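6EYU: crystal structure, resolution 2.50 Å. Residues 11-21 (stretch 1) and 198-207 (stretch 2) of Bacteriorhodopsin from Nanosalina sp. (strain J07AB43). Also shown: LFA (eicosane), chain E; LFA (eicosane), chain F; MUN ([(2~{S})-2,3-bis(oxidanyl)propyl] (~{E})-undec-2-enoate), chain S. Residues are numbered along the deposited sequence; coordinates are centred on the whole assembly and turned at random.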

# COMPACT_ATOMS: atom_id res chain seq x y z
N PHE A 11 16.15 29.92 3.08
CA PHE A 11 15.80 28.56 3.47
C PHE A 11 15.97 28.38 4.97
O PHE A 11 16.76 27.55 5.42
N GLY A 12 15.20 29.14 5.74
CA GLY A 12 15.46 29.29 7.17
C GLY A 12 15.09 28.06 7.97
O GLY A 12 15.38 27.97 9.16
N SER A 13 14.41 27.11 7.32
CA SER A 13 13.91 25.93 8.01
C SER A 13 14.90 24.77 7.90
O SER A 13 14.74 23.75 8.56
N GLN A 14 15.96 24.97 7.11
CA GLN A 14 16.82 23.87 6.70
C GLN A 14 17.49 23.22 7.91
O GLN A 14 17.67 22.00 7.94
N PRO A 15 17.89 24.04 8.89
CA PRO A 15 18.48 23.49 10.11
C PRO A 15 17.52 22.58 10.86
O PRO A 15 17.90 21.50 11.31
N PHE A 16 16.27 23.03 11.01
CA PHE A 16 15.25 22.23 11.67
C PHE A 16 15.01 20.93 10.92
O PHE A 16 14.97 19.85 11.51
N ILE A 17 14.91 21.03 9.59
CA ILE A 17 14.73 19.86 8.75
C ILE A 17 15.91 18.90 8.89
O ILE A 17 15.73 17.69 9.00
N LEU A 18 17.11 19.46 9.02
CA LEU A 18 18.30 18.66 9.29
C LEU A 18 18.23 18.03 10.68
O LEU A 18 18.39 16.82 10.83
N ALA A 19 18.05 18.87 11.69
CA ALA A 19 17.99 18.41 13.07
C ALA A 19 16.92 17.34 13.23
O ALA A 19 17.05 16.42 14.04
N TYR A 20 15.85 17.46 12.45
CA TYR A 20 14.75 16.50 12.50
C TYR A 20 15.18 15.15 11.94
O TYR A 20 14.92 14.11 12.54
N ILE A 21 15.83 15.18 10.78
CA ILE A 21 16.22 13.94 10.10
C ILE A 21 17.26 13.18 10.92
O ILE A 21 17.20 11.96 11.04
N PRO A 198 6.22 30.42 4.36
CA PRO A 198 6.60 29.03 4.12
C PRO A 198 7.57 28.49 5.17
O PRO A 198 7.47 27.32 5.55
N THR A 199 8.48 29.33 5.64
CA THR A 199 9.49 28.91 6.60
C THR A 199 8.85 28.58 7.94
O THR A 199 9.17 27.57 8.56
N GLN A 200 7.97 29.46 8.40
CA GLN A 200 7.22 29.23 9.63
C GLN A 200 6.39 27.95 9.52
O GLN A 200 6.41 27.11 10.42
N THR A 201 5.68 27.81 8.41
CA THR A 201 4.96 26.57 8.11
C THR A 201 5.89 25.37 8.23
O THR A 201 5.60 24.41 8.93
N SER A 202 7.06 25.48 7.60
CA SER A 202 8.02 24.38 7.58
C SER A 202 8.51 24.07 8.99
O SER A 202 8.48 22.91 9.42
N ILE A 203 8.90 25.10 9.73
CA ILE A 203 9.33 24.91 11.11
C ILE A 203 8.25 24.17 11.90
O ILE A 203 8.53 23.15 12.53
N ALA A 204 7.02 24.65 11.81
CA ALA A 204 5.91 24.06 12.55
C ALA A 204 5.76 22.58 12.21
O ALA A 204 5.49 21.76 13.08
N LEU A 205 5.91 22.27 10.93
CA LEU A 205 5.77 20.90 10.45
C LEU A 205 7.09 20.14 10.58
O LEU A 205 7.25 19.06 10.01
N VAL A 206 8.04 20.73 11.28
CA VAL A 206 9.17 19.98 11.82
C VAL A 206 8.99 19.72 13.31
O VAL A 206 9.17 18.60 13.77
N VAL A 207 8.61 20.76 14.05
CA VAL A 207 8.58 20.68 15.50
C VAL A 207 7.40 19.84 15.98
O VAL A 207 7.52 19.11 16.97

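Helices 14-21 and 198-207 run nearly parallel, with axes 9.2 Å apart at closest approach and 16° between their directions. Val 206 has the largest area covered by the other stretch. Its CA-to-CB bond points sideways, and chi1 is t. Val 206 CG1 lies 3.5 Å from Phe 16 O and 3.8 Å from Tyr 20 CB. Val 206 CG2 lies 3.8 Å from Ile 17 CG1. Both methyls therefore meet the first helix. Tyr 20 points toward the second helix with chi1 t, and its hydroxyl is hydrogen-bonded elsewhere in the structure.

Ile 203 comes next in covered area. It starts sideways, but its m, m rotamer brings its end nearer the first stretch. Ile 203 CD1 sits 3.2 Å from Ser 13 CB and 3.5 Å from Phe 16 CD1. Ile 203 CG2 lies over one face of the Phe 16 ring, 3.9 Å from the centroid, in a CH-pi contact. Phe 16 points toward the second helix with chi1 m. An eicosane (chain E) covers the opposite ring face, and its C14 is 3.4 Å from Phe 16 CZ.

Polar contacts gather near Ser 13, chi1 p. Ser 13 OG makes a weak 3.3 Å hydrogen bond with Ser 202 OG. Water 1 bridges Ser 13 OG (2.9 Å) and Thr 199 OG1 (3.0 Å).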

# COMPACT_ATOMS: atom_id res chain seq x y z
CB PHE A 11 16.67 27.55 2.72
CG PHE A 11 16.22 26.13 2.87
CD1 PHE A 11 15.11 25.82 3.63
CD2 PHE A 11 16.89 25.10 2.22
CE1 PHE A 11 14.69 24.51 3.77
CE2 PHE A 11 16.48 23.79 2.35
CZ PHE A 11 15.37 23.49 3.12
CB SER A 13 12.55 25.51 7.44
OG SER A 13 12.62 25.35 6.03
CB GLN A 14 17.88 24.35 5.71
CG GLN A 14 19.04 23.39 5.53
CD GLN A 14 19.90 23.73 4.33
OE1 GLN A 14 19.73 23.17 3.25
NE2 GLN A 14 20.89 24.59 4.54
CB PRO A 15 18.82 24.73 10.95
CG PRO A 15 18.47 25.93 10.11
CD PRO A 15 18.23 25.46 8.71
CB PHE A 16 13.94 23.02 11.76
CG PHE A 16 14.02 24.22 12.66
CD1 PHE A 16 14.45 25.44 12.17
CD2 PHE A 16 13.74 24.11 14.01
CE1 PHE A 16 14.52 26.55 12.99
CE2 PHE A 16 13.82 25.22 14.84
CZ PHE A 16 14.21 26.44 14.33
CB ILE A 17 14.58 20.25 7.27
CG1 ILE A 17 13.18 20.83 7.03
CG2 ILE A 17 14.81 19.04 6.37
CD1 ILE A 17 13.11 21.75 5.82
CB LEU A 18 19.56 19.51 9.18
CG LEU A 18 20.74 18.82 8.48
CD1 LEU A 18 20.57 18.87 6.97
CD2 LEU A 18 22.06 19.45 8.90
CB ALA A 19 17.73 19.57 14.01
CB TYR A 20 13.54 17.03 11.73
CG TYR A 20 12.35 16.09 11.74
CD1 TYR A 20 11.49 16.05 12.82
CD2 TYR A 20 12.07 15.29 10.64
CE1 TYR A 20 10.38 15.22 12.83
CE2 TYR A 20 10.95 14.47 10.63
CZ TYR A 20 10.12 14.44 11.72
OH TYR A 20 9.02 13.61 11.72
CB ILE A 21 16.80 14.22 8.70
CG1 ILE A 21 15.71 14.74 7.77
CG2 ILE A 21 17.42 12.95 8.13
CD1 ILE A 21 16.23 15.20 6.42
CB PRO A 198 7.27 29.09 2.75
CG PRO A 198 6.56 30.20 2.05
CD PRO A 198 6.19 31.20 3.11
CB THR A 199 10.56 30.00 6.81
OG1 THR A 199 11.11 30.39 5.54
CG2 THR A 199 11.67 29.49 7.71
CB GLN A 200 6.29 30.41 9.91
CG GLN A 200 7.01 31.65 10.42
CD GLN A 200 6.16 32.90 10.33
OE1 GLN A 200 5.44 33.10 9.36
NE2 GLN A 200 6.30 33.78 11.32
CB THR A 201 4.36 26.60 6.69
OG1 THR A 201 3.64 27.82 6.50
CG2 THR A 201 3.43 25.42 6.49
CB SER A 202 9.21 24.73 6.68
OG SER A 202 9.92 23.56 6.31
CB ILE A 203 9.60 26.26 11.82
CG1 ILE A 203 10.44 27.17 10.92
CG2 ILE A 203 10.32 26.02 13.14
CD1 ILE A 203 11.65 26.50 10.32
CB ALA A 204 4.62 24.81 12.25
CB LEU A 205 5.31 20.89 8.99
CG LEU A 205 3.80 20.76 8.75
CD1 LEU A 205 3.01 21.23 9.97
CD2 LEU A 205 3.39 21.54 7.51
CB VAL A 206 10.50 20.74 11.60
CG1 VAL A 206 11.58 20.17 12.50
CG2 VAL A 206 10.92 20.67 10.14
CB VAL A 207 8.49 22.08 16.14
CG1 VAL A 207 7.14 22.72 15.83
CG2 VAL A 207 8.72 22.00 17.64
C5 LFA E . 15.93 17.29 20.50
C6 LFA E . 17.00 18.17 19.87
C7 LFA E . 16.36 19.17 18.92
C8 LFA E . 17.44 20.10 18.36
C9 LFA E . 16.83 21.09 17.38
C10 LFA E . 17.86 22.17 17.06
C11 LFA E . 17.48 22.93 15.79
C12 LFA E . 17.66 24.43 16.03
C13 LFA E . 18.12 25.13 14.75
C14 LFA E . 17.54 26.54 14.71
C15 LFA E . 18.36 27.43 13.77
C16 LFA E . 17.43 28.45 13.10
C17 LFA E . 18.25 29.53 12.40
C18 LFA E . 17.43 30.13 11.26
C19 LFA E . 17.88 31.57 10.98
C20 LFA E . 19.34 31.58 10.54
C7 LFA F . 20.17 14.96 19.11
C8 LFA F . 21.41 15.57 18.47
C9 LFA F . 21.10 15.96 17.03
C10 LFA F . 21.36 17.46 16.83
C11 LFA F . 21.59 17.74 15.35
C12 LFA F . 21.67 19.25 15.11
C13 LFA F . 21.84 19.52 13.62
C14 LFA F . 21.93 21.02 13.36
C15 LFA F . 22.17 21.25 11.87
C16 LFA F . 22.71 22.66 11.63
C17 LFA F . 22.23 23.16 10.27
C18 LFA F . 23.43 23.52 9.39
C19 LFA F . 22.94 24.29 8.17
C20 LFA F . 21.88 23.46 7.44
CAR MUN S . 4.75 22.78 20.57
CAQ MUN S . 5.37 24.12 20.19
CAP MUN S . 4.86 24.55 18.82
CAO MUN S . 5.99 25.25 18.05
CAN MUN S . 5.41 26.03 16.88
CAM MUN S . 6.53 26.30 15.86
CAK MUN S . 6.74 27.81 15.72
CAH MUN S . 6.28 28.24 14.33
CAF MUN S . 6.09 29.77 14.29
CAC MUN S . 4.64 30.27 14.40
CAA MUN S . 4.39 31.78 14.31
OAD MUN S . 5.28 32.58 14.58
OAB MUN S . 3.08 32.14 14.14
CAE MUN S . 2.87 33.44 14.71
CAG MUN S . 2.56 34.44 13.59
OAJ MUN S . 2.89 33.87 12.33
CAI MUN S . 1.07 34.78 13.62
OAL MUN S . 0.90 36.20 13.51
O HOH W 1 12.63 27.91 4.74